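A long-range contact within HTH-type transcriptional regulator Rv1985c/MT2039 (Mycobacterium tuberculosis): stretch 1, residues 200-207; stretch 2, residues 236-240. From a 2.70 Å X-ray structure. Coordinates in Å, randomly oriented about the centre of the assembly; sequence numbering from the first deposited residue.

Stretch 1 (200-207) GLQDMLVR
Stretch 2 (236-240) GWGMF

Stretch 1 is a loop residue followed by the first residues of a helix, packed against the start of a strand in stretch 2. Gly200 precedes the helix, with phi/psi of -108/-4. The helix begins at Leu201 (-48/-53) and continues later in the chain. Gly200 O accepts a hydrogen bond from Met204 N at 3.0 Å and a weak one from Asp203 N at 2.9 Å. Residues 202 to 204 keep helical torsions: -65/-32, -71/-30 and -71/-42. Leu205 (-65/167) and Val206 (79/-59) depart from them, and Arg207 returns to -60/-60.

Stretch 2 enters as a loop and becomes a strand at Gly238. The helix and strand axes approach to 7.9 Å. Their N-to-C directions differ by 107°, so the strand runs steeply across the helix. The nearest CA atoms across the stretches are those of Gln202 and Met239, 6.0 Å apart. Together the two stretches bury 332 Å².

Gly236 is fully extended, at 180/175, and makes no contact with the helix. It leads into Trp237.

Trp237 has phi/psi of -94/154. Its CA-to-CB bond points sideways, but chi1 of 68° (p) and chi2 of -86° bring the end of the indole nearer the helix. The six-membered part of the ring meets three side chains. Leu205 CD2 lies 3.7 Å from Trp237 CZ3, and Gln202 CG lies 3.8 Å from the same CZ3 atom. Val206 CG2 reaches the ring edge, near its plane, 4.1 Å from Trp237 CZ2. These are van der Waals contacts between the ring and aliphatic groups. Leu205 uses chi1 of -154° (t) and chi2 of 99°; Val206 has chi1 of 159° (t).

Gly238 is extended, at -161/164. The end of the Gln202 side chain comes close to its backbone: Gln202 NE2 is modelled 3.0 Å from Gly238 CA. A CB on Gly238 would point sideways and lie tight against that side-chain end. Gln202 has chi1 of -81° (m), chi2 of 74° (p) and chi3 of 20°. Its amide is probably turned over in the model, and whether it bonds to the strand backbone is left open.

Met239 has the largest area covered by the other stretch, 92 Å². Its backbone is at -86/126 and its CA-to-CB bond points toward stretch 1. Chi1 of -44° (m), chi2 of -76° (m) and chi3 of -26° fold the chain compactly. Met239 CG lies 3.7 Å from the backbone atom Leu201 C and 4.0 Å from Leu201 CB. Met239 SD lies 3.9 Å from Leu205 CB. The thioether thus packs with two leucines four residues apart, both with CA-to-CB bonds toward the strand. Leu201 has chi1 of -104° and chi2 of 16°, both between wells.

Phe240 continues the strand at -122/134. Its CA-to-CB bond points away from the helix, the alternation expected after Met239. With chi1 of -84° (m) and chi2 of -107°, its side chain makes no contact with stretch 1. Asp203 likewise points away from the strand.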

# COMPACT_ATOMS: atom_id res chain seq x y z
N GLY A 200 2.75 -16.90 -7.52
CA GLY A 200 1.89 -17.26 -8.63
C GLY A 200 2.26 -18.61 -9.19
O GLY A 200 1.59 -19.12 -10.10
N LEU A 201 3.33 -19.19 -8.66
CA LEU A 201 3.85 -20.46 -9.15
C LEU A 201 2.78 -21.54 -9.33
O LEU A 201 2.66 -22.12 -10.40
CB LEU A 201 4.99 -20.95 -8.26
CG LEU A 201 6.38 -20.77 -8.86
CD1 LEU A 201 6.33 -19.80 -10.02
CD2 LEU A 201 7.36 -20.29 -7.81
N GLN A 202 2.00 -21.80 -8.29
CA GLN A 202 0.97 -22.83 -8.35
C GLN A 202 -0.12 -22.45 -9.37
O GLN A 202 -0.74 -23.30 -10.01
CB GLN A 202 0.35 -23.04 -6.96
CG GLN A 202 1.16 -23.93 -6.01
CD GLN A 202 2.42 -23.27 -5.43
OE1 GLN A 202 2.56 -22.05 -5.41
NE2 GLN A 202 3.34 -24.10 -4.95
N ASP A 203 -0.35 -21.15 -9.50
CA ASP A 203 -1.41 -20.66 -10.36
C ASP A 203 -1.07 -20.85 -11.83
O ASP A 203 -1.96 -21.03 -12.66
CB ASP A 203 -1.69 -19.18 -10.07
CG ASP A 203 -2.56 -18.97 -8.85
OD1 ASP A 203 -2.93 -19.98 -8.20
OD2 ASP A 203 -2.89 -17.80 -8.54
N MET A 204 0.21 -20.80 -12.16
CA MET A 204 0.63 -20.93 -13.55
C MET A 204 0.43 -22.36 -14.01
O MET A 204 -0.03 -22.60 -15.14
CB MET A 204 2.08 -20.49 -13.74
CG MET A 204 2.27 -19.00 -13.58
SD MET A 204 4.00 -18.59 -13.74
CE MET A 204 4.13 -17.23 -12.56
N LEU A 205 0.78 -23.31 -13.15
CA LEU A 205 0.25 -24.66 -13.26
C LEU A 205 -1.24 -24.47 -12.99
O LEU A 205 -1.65 -23.41 -12.52
CB LEU A 205 0.87 -25.58 -12.21
CG LEU A 205 0.87 -27.06 -12.60
CD1 LEU A 205 2.22 -27.47 -13.15
CD2 LEU A 205 0.48 -27.94 -11.43
N VAL A 206 -2.05 -25.47 -13.27
CA VAL A 206 -3.49 -25.30 -13.16
C VAL A 206 -3.96 -24.56 -14.39
O VAL A 206 -4.79 -25.07 -15.14
CB VAL A 206 -3.92 -24.53 -11.87
CG1 VAL A 206 -5.31 -23.93 -12.04
CG2 VAL A 206 -3.88 -25.43 -10.65
N ARG A 207 -3.42 -23.36 -14.61
CA ARG A 207 -3.58 -22.67 -15.89
C ARG A 207 -2.99 -23.54 -17.00
O ARG A 207 -3.69 -23.95 -17.92
CB ARG A 207 -2.90 -21.30 -15.88
CG ARG A 207 -3.79 -20.12 -15.49
CD ARG A 207 -4.32 -19.39 -16.73
NE ARG A 207 -4.95 -18.11 -16.38
CZ ARG A 207 -6.26 -17.88 -16.41
NH1 ARG A 207 -7.10 -18.83 -16.80
NH2 ARG A 207 -6.73 -16.69 -16.07
N GLY A 236 -0.42 -30.07 1.61
CA GLY A 236 -0.88 -29.71 0.28
C GLY A 236 0.17 -29.95 -0.78
O GLY A 236 1.29 -30.33 -0.46
N TRP A 237 -0.19 -29.74 -2.05
CA TRP A 237 0.79 -29.81 -3.14
C TRP A 237 1.31 -28.40 -3.44
O TRP A 237 0.62 -27.40 -3.17
CB TRP A 237 0.19 -30.43 -4.42
CG TRP A 237 -0.86 -29.57 -5.09
CD1 TRP A 237 -2.19 -29.54 -4.79
CD2 TRP A 237 -0.66 -28.62 -6.13
NE1 TRP A 237 -2.83 -28.62 -5.59
CE2 TRP A 237 -1.91 -28.05 -6.42
CE3 TRP A 237 0.46 -28.18 -6.84
CZ2 TRP A 237 -2.08 -27.07 -7.40
CZ3 TRP A 237 0.29 -27.21 -7.81
CH2 TRP A 237 -0.97 -26.66 -8.08
N GLY A 238 2.53 -28.32 -3.98
CA GLY A 238 3.16 -27.05 -4.30
C GLY A 238 4.30 -27.17 -5.30
O GLY A 238 4.81 -28.26 -5.54
N MET A 239 4.70 -26.05 -5.89
CA MET A 239 5.78 -26.06 -6.87
C MET A 239 7.16 -25.95 -6.21
O MET A 239 7.45 -25.02 -5.45
CB MET A 239 5.58 -24.94 -7.88
CG MET A 239 4.16 -24.81 -8.40
SD MET A 239 3.69 -26.05 -9.60
CE MET A 239 5.25 -26.53 -10.30
N PHE A 240 8.03 -26.91 -6.53
CA PHE A 240 9.35 -26.99 -5.93
C PHE A 240 10.47 -26.94 -6.96
O PHE A 240 10.42 -27.63 -7.97
CB PHE A 240 9.49 -28.32 -5.16
CG PHE A 240 8.95 -28.28 -3.76
CD1 PHE A 240 9.80 -28.26 -2.68
CD2 PHE A 240 7.59 -28.28 -3.53
CE1 PHE A 240 9.31 -28.24 -1.38
CE2 PHE A 240 7.10 -28.27 -2.23
CZ PHE A 240 7.96 -28.25 -1.15